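Local atomic coordinates of TIR protein (Paracoccus denitrificans PD1222, PDB entry 3H16), a protein that is a bacterial member of the TIR domain family, with a parallel beta sheet flanked by helices as in flavodoxin-like folds. Residues W29-D34 against I78-T83; H41-A46 against D147-I152; H84-E89 against K118-S123; L132-S137 against D142-D147. All coordinates share one frame; numbering follows the deposited sequence.

Contact 1: residues W29-D34 against I78-T83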
loop_
_atom_site.group_PDB
_atom_site.type_symbol
_atom_site.label_atom_id
_atom_site.label_comp_id
_atom_site.label_asym_id
_atom_site.label_seq_id
_atom_site.Cartn_x
_atom_site.Cartn_y
_atom_site.Cartn_z
ATOM N N TRP B 29 19.996 17.186 -3.997
ATOM C CA TRP B 29 19.977 18.634 -3.791
ATOM C C TRP B 29 19.196 19.422 -4.839
ATOM O O TRP B 29 18.474 20.366 -4.511
ATOM C CB TRP B 29 21.403 19.193 -3.677
ATOM C CG TRP B 29 22.123 19.369 -4.970
ATOM C CD1 TRP B 29 23.006 18.498 -5.548
ATOM C CD2 TRP B 29 22.048 20.504 -5.842
ATOM N NE1 TRP B 29 23.488 19.023 -6.723
ATOM C CE2 TRP B 29 22.919 20.253 -6.930
ATOM C CE3 TRP B 29 21.334 21.711 -5.812
ATOM C CZ2 TRP B 29 23.093 21.164 -7.976
ATOM C CZ3 TRP B 29 21.508 22.619 -6.856
ATOM C CH2 TRP B 29 22.381 22.338 -7.921
ATOM N N GLU B 30 19.331 19.032 -6.097
ATOM C CA GLU B 30 18.637 19.713 -7.176
ATOM C C GLU B 30 17.121 19.761 -6.986
ATOM O O GLU B 30 16.462 20.649 -7.513
ATOM C CB GLU B 30 18.976 19.039 -8.509
ATOM C CG GLU B 30 20.476 18.987 -8.802
ATOM C CD GLU B 30 21.107 17.650 -8.449
ATOM O OE1 GLU B 30 20.810 17.097 -7.369
ATOM O OE2 GLU B 30 21.916 17.151 -9.257
ATOM N N ASP B 31 16.563 18.816 -6.235
ATOM C CA ASP B 31 15.120 18.797 -6.021
ATOM C C ASP B 31 14.660 19.502 -4.753
ATOM O O ASP B 31 13.459 19.591 -4.513
ATOM C CB ASP B 31 14.580 17.362 -6.003
ATOM C CG ASP B 31 14.698 16.683 -7.350
ATOM O OD1 ASP B 31 14.396 17.329 -8.379
ATOM O OD2 ASP B 31 15.084 15.498 -7.386
ATOM N N LYS B 32 15.595 20.000 -3.945
ATOM C CA LYS B 32 15.219 20.690 -2.712
ATOM C C LYS B 32 14.422 21.950 -2.995
ATOM O O LYS B 32 13.292 22.109 -2.525
ATOM C CB LYS B 32 16.443 21.080 -1.878
ATOM C CG LYS B 32 16.068 21.947 -0.673
ATOM C CD LYS B 32 17.271 22.424 0.127
ATOM C CE LYS B 32 17.711 21.402 1.165
ATOM N NZ LYS B 32 18.797 21.920 2.048
ATOM N N ALA B 33 15.027 22.844 -3.763
ATOM C CA ALA B 33 14.412 24.112 -4.112
ATOM C C ALA B 33 12.934 24.016 -4.449
ATOM O O ALA B 33 12.094 24.526 -3.714
ATOM C CB ALA B 33 15.166 24.744 -5.280
ATOM N N ASP B 34 12.624 23.346 -5.551
ATOM C CA ASP B 34 11.250 23.225 -6.028
ATOM C C ASP B 34 10.308 22.227 -5.355
ATOM O O ASP B 34 9.370 22.628 -4.659
ATOM C CB ASP B 34 11.265 22.947 -7.533
ATOM C CG ASP B 34 11.985 21.655 -7.874
ATOM O OD1 ASP B 34 13.134 21.474 -7.415
ATOM O OD2 ASP B 34 11.404 20.820 -8.600
ATOM N N ILE B 78 11.098 9.408 3.629
ATOM C CA ILE B 78 10.592 9.498 2.261
ATOM C C ILE B 78 11.816 9.690 1.379
ATOM O O ILE B 78 12.766 10.378 1.767
ATOM C CB ILE B 78 9.676 10.755 2.046
ATOM C CG1 ILE B 78 8.321 10.572 2.714
ATOM C CG2 ILE B 78 9.464 11.011 0.559
ATOM C CD1 ILE B 78 7.465 11.827 2.631
ATOM N N VAL B 79 11.818 9.070 0.208
ATOM C CA VAL B 79 12.928 9.271 -0.704
ATOM C C VAL B 79 12.326 9.695 -2.044
ATOM O O VAL B 79 11.445 9.022 -2.586
ATOM C CB VAL B 79 13.810 7.995 -0.851
ATOM C CG1 VAL B 79 13.041 6.875 -1.523
ATOM C CG2 VAL B 79 15.047 8.319 -1.648
ATOM N N VAL B 80 12.754 10.847 -2.547
ATOM C CA VAL B 80 12.247 11.331 -3.825
ATOM C C VAL B 80 13.039 10.676 -4.947
ATOM O O VAL B 80 14.237 10.937 -5.112
ATOM C CB VAL B 80 12.374 12.859 -3.947
ATOM C CG1 VAL B 80 11.896 13.318 -5.322
ATOM C CG2 VAL B 80 11.553 13.523 -2.865
ATOM N N LEU B 81 12.374 9.803 -5.701
ATOM C CA LEU B 81 13.039 9.124 -6.804
ATOM C C LEU B 81 12.835 9.882 -8.106
ATOM O O LEU B 81 11.789 9.787 -8.735
ATOM C CB LEU B 81 12.530 7.685 -6.943
ATOM C CG LEU B 81 12.797 6.730 -5.773
ATOM C CD1 LEU B 81 12.356 5.329 -6.156
ATOM C CD2 LEU B 81 14.277 6.722 -5.425
ATOM N N SER B 82 13.846 10.644 -8.503
ATOM C CA SER B 82 13.788 11.416 -9.741
ATOM C C SER B 82 15.070 11.216 -10.544
ATOM O O SER B 82 16.034 10.604 -10.072
ATOM C CB SER B 82 13.656 12.895 -9.421
ATOM O OG SER B 82 14.870 13.360 -8.855
ATOM N N THR B 83 15.082 11.753 -11.758
ATOM C CA THR B 83 16.252 11.657 -12.614
ATOM C C THR B 83 17.478 12.174 -11.874
ATOM O O THR B 83 18.548 11.574 -11.960
ATOM C CB THR B 83 16.072 12.485 -13.888
ATOM O OG1 THR B 83 14.956 11.977 -14.621
ATOM C CG2 THR B 83 17.319 12.413 -14.759
HETATM O O HOH W 1 15.491 13.638 -5.388
#
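The hydroxyl of Ser82 donates its hydrogen to Asp31 OD2, with Ser82 OG and Asp31 OD2 2.6 Å apart. This bond ties residues 29-31, just before helix 32-45, to the C-terminal end of strand 74-81, the central strand of the parallel sheet in this TIR domain. Ser82 OG comes in on the syn side of the carboxylate, only 17° out of its plane. The same oxygen of Asp31 takes a second hydrogen from a water that sits 2.8 Å from Asp31 OD2. That water gives its other hydrogen to the backbone Val80 O at 3.0 Å, so one carboxylate oxygen serves side chain and main chain of the 78-83 segment together. Val80 CG1 passes nearby, 4.4 Å from Asp31 OD2, and adds a little apolar cover to this buried spot. With CG opposite the carbonyl carbon (chi1 -67°), Asp31 stretches its carboxylate toward the strand end. Within 29-34, a backbone bond from Lys32 N to Trp29 O, 3.0 Å long, closes the turn that leads into the helix. A neighbouring side chain straps the turn down further, Lys32 forming a salt bridge with Asp53. Beyond the strand, Ser82 is the N-cap of helix 83-86. Its OG, held between backbone N and carbonyl carbon (chi1 70°), gives its proton to Asp31 while accepting a weak hydrogen bond from Phe85 N.

Contact 2: residues H41-A46 against D147-I152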
loop_
_atom_site.group_PDB
_atom_site.type_symbol
_atom_site.label_atom_id
_atom_site.label_comp_id
_atom_site.label_asym_id
_atom_site.label_seq_id
_atom_site.Cartn_x
_atom_site.Cartn_y
_atom_site.Cartn_z
ATOM N N HIS B 41 6.171 21.804 3.037
ATOM C CA HIS B 41 5.186 22.781 3.481
ATOM C C HIS B 41 3.829 22.088 3.611
ATOM O O HIS B 41 3.204 22.110 4.681
ATOM C CB HIS B 41 5.090 23.933 2.473
ATOM C CG HIS B 41 4.281 25.096 2.957
ATOM N ND1 HIS B 41 4.711 25.932 3.965
ATOM C CD2 HIS B 41 3.062 25.550 2.585
ATOM C CE1 HIS B 41 3.790 26.851 4.193
ATOM N NE2 HIS B 41 2.780 26.642 3.370
ATOM N N THR B 42 3.396 21.455 2.519
ATOM C CA THR B 42 2.121 20.744 2.480
ATOM C C THR B 42 1.982 19.709 3.587
ATOM O O THR B 42 0.921 19.594 4.195
ATOM C CB THR B 42 1.928 20.049 1.142
ATOM O OG1 THR B 42 2.084 21.010 0.096
ATOM C CG2 THR B 42 0.542 19.432 1.056
ATOM N N LEU B 43 3.044 18.953 3.842
ATOM C CA LEU B 43 3.024 17.953 4.896
ATOM C C LEU B 43 2.878 18.585 6.284
ATOM O O LEU B 43 2.084 18.117 7.104
ATOM C CB LEU B 43 4.300 17.119 4.846
ATOM C CG LEU B 43 4.312 15.830 4.024
ATOM C CD1 LEU B 43 5.737 15.276 3.992
ATOM C CD2 LEU B 43 3.362 14.817 4.642
ATOM N N ARG B 44 3.643 19.641 6.559
ATOM C CA ARG B 44 3.561 20.308 7.862
ATOM C C ARG B 44 2.183 20.934 8.066
ATOM O O ARG B 44 1.623 20.884 9.160
ATOM C CB ARG B 44 4.641 21.382 7.988
ATOM C CG ARG B 44 6.041 20.826 8.012
ATOM C CD ARG B 44 7.068 21.917 8.183
ATOM N NE ARG B 44 8.410 21.420 7.902
ATOM C CZ ARG B 44 9.503 22.176 7.892
ATOM N NH1 ARG B 44 9.419 23.475 8.152
ATOM N NH2 ARG B 44 10.679 21.635 7.609
ATOM N N ALA B 45 1.647 21.525 7.002
ATOM C CA ALA B 45 0.326 22.137 7.046
ATOM C C ALA B 45 -0.693 21.080 7.425
ATOM O O ALA B 45 -1.736 21.400 7.993
ATOM C CB ALA B 45 -0.030 22.728 5.688
ATOM N N ALA B 46 -0.397 19.822 7.110
ATOM C CA ALA B 46 -1.317 18.740 7.427
ATOM C C ALA B 46 -1.039 18.149 8.803
ATOM O O ALA B 46 -1.710 17.205 9.232
ATOM C CB ALA B 46 -1.251 17.653 6.366
ATOM N N ASP B 147 -2.217 10.384 2.032
ATOM C CA ASP B 147 -1.770 9.007 2.238
ATOM C C ASP B 147 -0.678 8.937 3.309
ATOM O O ASP B 147 -0.687 8.042 4.157
ATOM C CB ASP B 147 -1.230 8.401 0.935
ATOM C CG ASP B 147 -2.310 8.238 -0.131
ATOM O OD1 ASP B 147 -3.436 7.823 0.226
ATOM O OD2 ASP B 147 -2.030 8.513 -1.322
ATOM N N LEU B 148 0.262 9.882 3.268
ATOM C CA LEU B 148 1.352 9.911 4.230
ATOM C C LEU B 148 0.858 10.179 5.652
ATOM O O LEU B 148 1.369 9.599 6.610
ATOM C CB LEU B 148 2.384 10.959 3.819
ATOM C CG LEU B 148 3.109 10.648 2.508
ATOM C CD1 LEU B 148 3.874 11.862 2.055
ATOM C CD2 LEU B 148 4.041 9.466 2.692
ATOM N N MET B 149 -0.133 11.055 5.789
ATOM C CA MET B 149 -0.694 11.359 7.099
ATOM C C MET B 149 -1.430 10.125 7.601
ATOM O O MET B 149 -1.440 9.836 8.796
ATOM C CB MET B 149 -1.661 12.542 7.024
ATOM C CG MET B 149 -0.998 13.875 6.736
ATOM S SD MET B 149 0.402 14.225 7.836
ATOM C CE MET B 149 -0.435 14.469 9.382
ATOM N N ALA B 150 -2.050 9.395 6.679
ATOM C CA ALA B 150 -2.768 8.186 7.037
ATOM C C ALA B 150 -1.778 7.177 7.594
ATOM O O ALA B 150 -2.056 6.513 8.591
ATOM C CB ALA B 150 -3.445 7.618 5.832
ATOM N N ILE B 151 -0.622 7.074 6.937
ATOM C CA ILE B 151 0.436 6.152 7.334
ATOM C C ILE B 151 1.083 6.576 8.645
ATOM O O ILE B 151 1.507 5.736 9.437
ATOM C CB ILE B 151 1.517 6.046 6.232
ATOM C CG1 ILE B 151 0.938 5.332 5.008
ATOM C CG2 ILE B 151 2.727 5.279 6.741
ATOM C CD1 ILE B 151 1.910 5.201 3.851
ATOM N N ILE B 152 1.165 7.878 8.877
ATOM C CA ILE B 152 1.743 8.378 10.116
ATOM C C ILE B 152 0.824 8.026 11.293
ATOM O O ILE B 152 1.289 7.596 12.350
ATOM C CB ILE B 152 1.916 9.913 10.074
ATOM C CG1 ILE B 152 3.192 10.278 9.327
ATOM C CG2 ILE B 152 1.953 10.482 11.483
ATOM C CD1 ILE B 152 3.469 11.773 9.323
#
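Leu43 packs against Leu148, and Ala46 against Met149, where helix 32-45 ends beside helix 141-153. The branched end of Leu43 meets Leu148 nearly at a right angle, Leu43 CD2 lying 4.0 Å from Leu148 CD1 and almost as near Leu148 CB. The thioether is a looser neighbour, with Leu43 CD2 4.4 Å from Met149 SD, so this methyl lies between the side chains of Leu148 and Met149, closer to the first. The small Ala46 leaves room for the thicker methionine: Ala46 CB rests 3.8 Å from Met149 CG. Bends at chi2 (-51°) and chi3 (-69°) curl the Met149 chain round this methyl and bring its end over the backbone of Ala46. The resulting approach of Met149 CE to Ala46 O, 3.0 Å, is very tight and its exact length is doubtful. Val145, one turn back, extends the apolar seam against Thr42, Leu43 and Ala46, while farther round helix 141-153 Ile151 packs on Gln92 of the second subunit. Leu43 and Leu148 both also rest on Ile78 of the central strand. Two helices lying side by side on one face of a parallel sheet, here the first and the last of the chain, are characteristic of the flavodoxin-like TIR fold.

Contact 3: residues H84-E89 against K118-S123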
loop_
_atom_site.group_PDB
_atom_site.type_symbol
_atom_site.label_atom_id
_atom_site.label_comp_id
_atom_site.label_asym_id
_atom_site.label_seq_id
_atom_site.Cartn_x
_atom_site.Cartn_y
_atom_site.Cartn_z
ATOM N N HIS B 84 17.314 13.292 -11.163
ATOM C CA HIS B 84 18.392 13.918 -10.387
ATOM C C HIS B 84 18.960 12.992 -9.335
ATOM O O HIS B 84 20.166 12.970 -9.100
ATOM C CB HIS B 84 17.898 15.181 -9.676
ATOM C CG HIS B 84 17.584 16.310 -10.599
ATOM N ND1 HIS B 84 18.531 16.882 -11.421
ATOM C CD2 HIS B 84 16.430 16.977 -10.830
ATOM C CE1 HIS B 84 17.975 17.854 -12.118
ATOM N NE2 HIS B 84 16.701 17.933 -11.779
ATOM N N PHE B 85 18.084 12.242 -8.677
ATOM C CA PHE B 85 18.547 11.323 -7.654
ATOM C C PHE B 85 19.193 10.124 -8.340
ATOM O O PHE B 85 20.082 9.477 -7.774
ATOM C CB PHE B 85 17.378 10.900 -6.767
ATOM C CG PHE B 85 17.722 9.834 -5.772
ATOM C CD1 PHE B 85 17.652 8.490 -6.121
ATOM C CD2 PHE B 85 18.082 10.169 -4.472
ATOM C CE1 PHE B 85 17.928 7.497 -5.194
ATOM C CE2 PHE B 85 18.364 9.181 -3.531
ATOM C CZ PHE B 85 18.284 7.839 -3.893
ATOM N N PHE B 86 18.761 9.834 -9.565
ATOM C CA PHE B 86 19.331 8.708 -10.302
ATOM C C PHE B 86 20.712 9.032 -10.865
ATOM O O PHE B 86 21.610 8.188 -10.844
ATOM C CB PHE B 86 18.421 8.274 -11.456
ATOM C CG PHE B 86 17.098 7.713 -11.019
ATOM C CD1 PHE B 86 16.937 7.173 -9.749
ATOM C CD2 PHE B 86 16.024 7.676 -11.903
ATOM C CE1 PHE B 86 15.719 6.597 -9.363
ATOM C CE2 PHE B 86 14.810 7.105 -11.532
ATOM C CZ PHE B 86 14.659 6.562 -10.253
ATOM N N LYS B 87 20.883 10.252 -11.358
ATOM C CA LYS B 87 22.150 10.654 -11.932
ATOM C C LYS B 87 23.264 10.835 -10.921
ATOM O O LYS B 87 24.326 11.342 -11.263
ATOM C CB LYS B 87 21.977 11.932 -12.752
ATOM C CG LYS B 87 21.122 11.728 -13.996
ATOM C CD LYS B 87 21.255 12.879 -14.977
ATOM C CE LYS B 87 20.455 12.615 -16.244
ATOM N NZ LYS B 87 20.584 13.737 -17.211
ATOM N N LYS B 88 23.034 10.417 -9.681
ATOM C CA LYS B 88 24.067 10.539 -8.656
ATOM C C LYS B 88 25.003 9.325 -8.676
ATOM O O LYS B 88 26.066 9.343 -8.057
ATOM C CB LYS B 88 23.439 10.681 -7.262
ATOM C CG LYS B 88 22.724 12.003 -6.999
ATOM C CD LYS B 88 23.703 13.152 -6.869
ATOM C CE LYS B 88 22.985 14.471 -6.729
ATOM N NZ LYS B 88 22.056 14.638 -7.858
ATOM N N GLU B 89 24.599 8.271 -9.383
ATOM C CA GLU B 89 25.401 7.052 -9.492
ATOM C C GLU B 89 25.691 6.381 -8.149
ATOM O O GLU B 89 26.847 6.252 -7.753
ATOM C CB GLU B 89 26.736 7.348 -10.184
ATOM C CG GLU B 89 26.633 7.795 -11.628
ATOM C CD GLU B 89 27.983 7.785 -12.325
ATOM O OE1 GLU B 89 28.902 8.497 -11.866
ATOM O OE2 GLU B 89 28.128 7.059 -13.331
ATOM N N LYS B 118 9.142 4.401 -15.827
ATOM C CA LYS B 118 9.398 3.095 -15.223
ATOM C C LYS B 118 10.686 2.477 -15.785
ATOM O O LYS B 118 11.492 1.909 -15.041
ATOM C CB LYS B 118 8.208 2.174 -15.501
ATOM C CG LYS B 118 8.175 0.890 -14.699
ATOM C CD LYS B 118 6.874 0.145 -14.966
ATOM C CE LYS B 118 6.752 -1.107 -14.120
ATOM N NZ LYS B 118 5.500 -1.840 -14.450
ATOM N N ASP B 119 10.878 2.588 -17.096
ATOM C CA ASP B 119 12.075 2.039 -17.731
ATOM C C ASP B 119 13.274 2.751 -17.148
ATOM O O ASP B 119 14.324 2.153 -16.931
ATOM C CB ASP B 119 12.040 2.248 -19.255
ATOM C CG ASP B 119 11.112 1.265 -19.964
ATOM O OD1 ASP B 119 10.352 1.693 -20.866
ATOM O OD2 ASP B 119 11.152 0.065 -19.618
ATOM N N GLU B 120 13.095 4.042 -16.889
ATOM C CA GLU B 120 14.143 4.872 -16.316
ATOM C C GLU B 120 14.469 4.339 -14.920
ATOM O O GLU B 120 15.638 4.205 -14.545
ATOM C CB GLU B 120 13.652 6.310 -16.225
ATOM C CG GLU B 120 14.718 7.352 -16.389
ATOM C CD GLU B 120 14.158 8.749 -16.266
ATOM O OE1 GLU B 120 13.158 9.057 -16.952
ATOM O OE2 GLU B 120 14.722 9.541 -15.483
ATOM N N VAL B 121 13.424 4.027 -14.160
ATOM C CA VAL B 121 13.592 3.502 -12.815
ATOM C C VAL B 121 14.335 2.167 -12.904
ATOM O O VAL B 121 15.378 1.996 -12.279
ATOM C CB VAL B 121 12.216 3.339 -12.124
ATOM C CG1 VAL B 121 12.366 2.752 -10.730
ATOM C CG2 VAL B 121 11.548 4.687 -12.033
ATOM N N ALA B 122 13.819 1.237 -13.700
ATOM C CA ALA B 122 14.482 -0.056 -13.866
ATOM C C ALA B 122 15.969 0.092 -14.183
ATOM O O ALA B 122 16.785 -0.688 -13.691
ATOM C CB ALA B 122 13.801 -0.879 -14.970
ATOM N N SER B 123 16.317 1.076 -15.015
ATOM C CA SER B 123 17.715 1.311 -15.382
ATOM C C SER B 123 18.561 1.625 -14.154
ATOM O O SER B 123 19.717 1.205 -14.050
ATOM C CB SER B 123 17.833 2.469 -16.367
ATOM O OG SER B 123 17.503 2.051 -17.674
#
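Phe86 lays the far end of its ring against Val121 of helix 118-124, two ring carbons sharing the touch. Phe86 CZ lies 4.0 Å from Val121 CG2, and Phe86 CE2 is the same 4.0 Å from Val121 CA, so the ring leans on backbone as well as on methyl. The approach is oblique to the ring. Although the CB of Val121 points away from the 84-89 segment, CG2 is set opposite the carbonyl carbon and beside the backbone N, which turns this one branch back to the ring. Glu120 supplies the second, looser touch: its carboxylate stands at the ring edge, near the ring plane, with Glu120 OE2 4.2 Å from Phe86 CD2. That oxygen is engaged chiefly elsewhere, in a hydrogen bond with Thr83 OG1 at the start of helix 83-86, so an acidic side chain joins the two helices beside their apolar touch. Phe86 also stacks with the ring of Phe124, and Val121 reaches Trp113, Met128 and Ala129. On the other side of the short helix, Lys88 folds back over the turn and NZ donates to His84 O at 2.8 Å, arriving 40° above the carbonyl plane. The same ammonium forms a salt bridge with Glu30, which clamps the 86-89 turn to the residues just before the first helix. Helices 83-86 and 118-124 each follow the C-terminal end of a strand, 74-81 and 109-113, and these are neighbours in the parallel sheet; such side-by-side strand-to-helix connections belong to the alpha/beta architecture of TIR domains.

Contact 4: residues L132-S137 against D142-D147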
loop_
_atom_site.group_PDB
_atom_site.type_symbol
_atom_site.label_atom_id
_atom_site.label_comp_id
_atom_site.label_asym_id
_atom_site.label_seq_id
_atom_site.Cartn_x
_atom_site.Cartn_y
_atom_site.Cartn_z
ATOM N N LEU B 132 5.859 -1.223 -5.377
ATOM C CA LEU B 132 4.790 -0.249 -5.486
ATOM C C LEU B 132 5.145 0.993 -4.674
ATOM O O LEU B 132 5.641 0.897 -3.541
ATOM C CB LEU B 132 3.466 -0.855 -5.020
ATOM C CG LEU B 132 2.944 -2.059 -5.830
ATOM C CD1 LEU B 132 1.496 -2.291 -5.455
ATOM C CD2 LEU B 132 3.049 -1.824 -7.334
ATOM N N ALA B 133 4.906 2.164 -5.256
ATOM C CA ALA B 133 5.237 3.397 -4.575
ATOM C C ALA B 133 4.264 4.531 -4.869
ATOM O O ALA B 133 3.302 4.357 -5.600
ATOM C CB ALA B 133 6.633 3.808 -4.964
ATOM N N PHE B 134 4.506 5.693 -4.269
ATOM C CA PHE B 134 3.678 6.861 -4.522
ATOM C C PHE B 134 4.277 7.476 -5.775
ATOM O O PHE B 134 5.497 7.430 -5.979
ATOM C CB PHE B 134 3.732 7.828 -3.344
ATOM C CG PHE B 134 3.002 7.330 -2.146
ATOM C CD1 PHE B 134 1.633 7.107 -2.206
ATOM C CD2 PHE B 134 3.685 6.995 -0.987
ATOM C CE1 PHE B 134 0.956 6.547 -1.134
ATOM C CE2 PHE B 134 3.017 6.431 0.099
ATOM C CZ PHE B 134 1.650 6.203 0.024
ATOM N N ASN B 135 3.412 8.042 -6.607
ATOM C CA ASN B 135 3.805 8.613 -7.890
ATOM C C ASN B 135 3.133 9.990 -8.101
ATOM O O ASN B 135 1.906 10.068 -8.192
ATOM C CB ASN B 135 3.346 7.631 -8.974
ATOM C CG ASN B 135 4.052 7.825 -10.286
ATOM O OD1 ASN B 135 4.617 8.893 -10.549
ATOM N ND2 ASN B 135 4.017 6.792 -11.135
ATOM N N THR B 136 3.915 11.065 -8.196
ATOM C CA THR B 136 3.312 12.385 -8.395
ATOM C C THR B 136 2.678 12.509 -9.785
ATOM O O THR B 136 2.061 13.523 -10.116
ATOM C CB THR B 136 4.333 13.529 -8.232
ATOM O OG1 THR B 136 5.276 13.491 -9.307
ATOM C CG2 THR B 136 5.071 13.398 -6.920
ATOM N N SER B 137 2.823 11.464 -10.590
ATOM C CA SER B 137 2.275 11.450 -11.937
ATOM C C SER B 137 0.861 10.877 -11.895
ATOM O O SER B 137 0.093 11.012 -12.850
ATOM C CB SER B 137 3.163 10.587 -12.838
ATOM O OG SER B 137 2.634 10.468 -14.142
ATOM N N ASP B 142 -1.151 16.788 -2.707
ATOM C CA ASP B 142 -2.134 16.733 -1.630
ATOM C C ASP B 142 -2.606 15.311 -1.372
ATOM O O ASP B 142 -2.670 14.862 -0.226
ATOM C CB ASP B 142 -3.340 17.616 -1.950
ATOM C CG ASP B 142 -2.984 19.081 -1.986
ATOM O OD1 ASP B 142 -2.399 19.563 -1.003
ATOM O OD2 ASP B 142 -3.283 19.748 -2.996
ATOM N N GLU B 143 -2.939 14.604 -2.442
ATOM C CA GLU B 143 -3.405 13.236 -2.308
ATOM C C GLU B 143 -2.311 12.406 -1.667
ATOM O O GLU B 143 -2.580 11.626 -0.753
ATOM C CB GLU B 143 -3.797 12.667 -3.672
ATOM C CG GLU B 143 -5.088 13.247 -4.221
ATOM C CD GLU B 143 -5.318 12.890 -5.685
ATOM O OE1 GLU B 143 -4.655 13.485 -6.565
ATOM O OE2 GLU B 143 -6.161 12.010 -5.953
ATOM N N ILE B 144 -1.075 12.590 -2.127
ATOM C CA ILE B 144 0.047 11.847 -1.559
ATOM C C ILE B 144 0.207 12.203 -0.075
ATOM O O ILE B 144 0.460 11.329 0.756
ATOM C CB ILE B 144 1.379 12.150 -2.293
ATOM C CG1 ILE B 144 1.315 11.635 -3.730
ATOM C CG2 ILE B 144 2.532 11.477 -1.568
ATOM C CD1 ILE B 144 2.550 11.958 -4.563
ATOM N N VAL B 145 0.054 13.485 0.253
ATOM C CA VAL B 145 0.184 13.921 1.630
ATOM C C VAL B 145 -0.917 13.295 2.498
ATOM O O VAL B 145 -0.673 12.937 3.658
ATOM C CB VAL B 145 0.138 15.456 1.731
ATOM C CG1 VAL B 145 -0.038 15.877 3.178
ATOM C CG2 VAL B 145 1.432 16.042 1.174
ATOM N N ALA B 146 -2.120 13.152 1.944
ATOM C CA ALA B 146 -3.202 12.527 2.703
ATOM C C ALA B 146 -2.798 11.079 3.013
ATOM O O ALA B 146 -3.003 10.604 4.129
ATOM C CB ALA B 146 -4.501 12.557 1.919
ATOM N N ASP B 147 -2.217 10.384 2.032
ATOM C CA ASP B 147 -1.770 9.007 2.238
ATOM C C ASP B 147 -0.678 8.937 3.309
ATOM O O ASP B 147 -0.687 8.042 4.157
ATOM C CB ASP B 147 -1.230 8.401 0.935
ATOM C CG ASP B 147 -2.310 8.238 -0.131
ATOM O OD1 ASP B 147 -3.436 7.823 0.226
ATOM O OD2 ASP B 147 -2.030 8.513 -1.322
#
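The last strand and the last helix of the TIR fold meet here, Phe134 of strand 134-135 packing on Ile144 and Asp147 of helix 141-153. Both approach the ring obliquely from the same side: Phe134 CG, at the root of the ring, lies 4.2 Å from Ile144 CG2, and Phe134 CE1, toward its far end, 3.5 Å from Asp147 CB. Ring and carboxylate are almost parallel, their planes only 15° apart, and Asp147 OD2 lies 3.6 Å from Phe134 CE1. Both carboxylate oxygens have stronger partners: OD2 forms a salt bridge with Lys139, and OD1 accepts from the backbone N of Gln92 of the second subunit. The helix thus turns one acidic side chain to the strand and the dimer interface together. That subunit also brings Phe124 to the Phe134 ring.

Ile144 sends its longer arm farther along the strand, with CG1 opposite the carbonyl carbon and chi2 extended (177°). Its tip, Ile144 CD1, meets Thr136 CG2 at 3.7 Å and passes 4.1 Å from the backbone Asn135 C. Thr136 turns its methyl to the helix while its hydroxyl is hydrogen-bonded to His114 ND1. At the end of the strand, Asn135 opens an Asx turn, where Ser137 N donates to Asn135 OD1 at 3.1 Å, from above the plane of the side-chain carbonyl.

In the fold
Contacts 2 and 4 share helix 141-153 and Asp147; their centres lie about 11 Å apart, Thr42 CG2 to Val145 CG2, 3.5 Å, joins them, and along the chain contact 4 is nested inside the loop closed by contact 2. Both touch the second subunit. Contact 1 is linked to contact 2 through the sheet, where Ile78 CD1 lies 3.6 Å from Leu148 CD1. At its other end contact 1 runs into contact 3, the centres about 12 Å apart: Val80 O packs 3.6 Å from Phe85 CB, beside the Glu30 OE1 to Lys88 NZ salt bridge of 2.8 Å. Contacts 2 and 3, their centres about 26 Å apart, occupy opposite sides of the chain's centre.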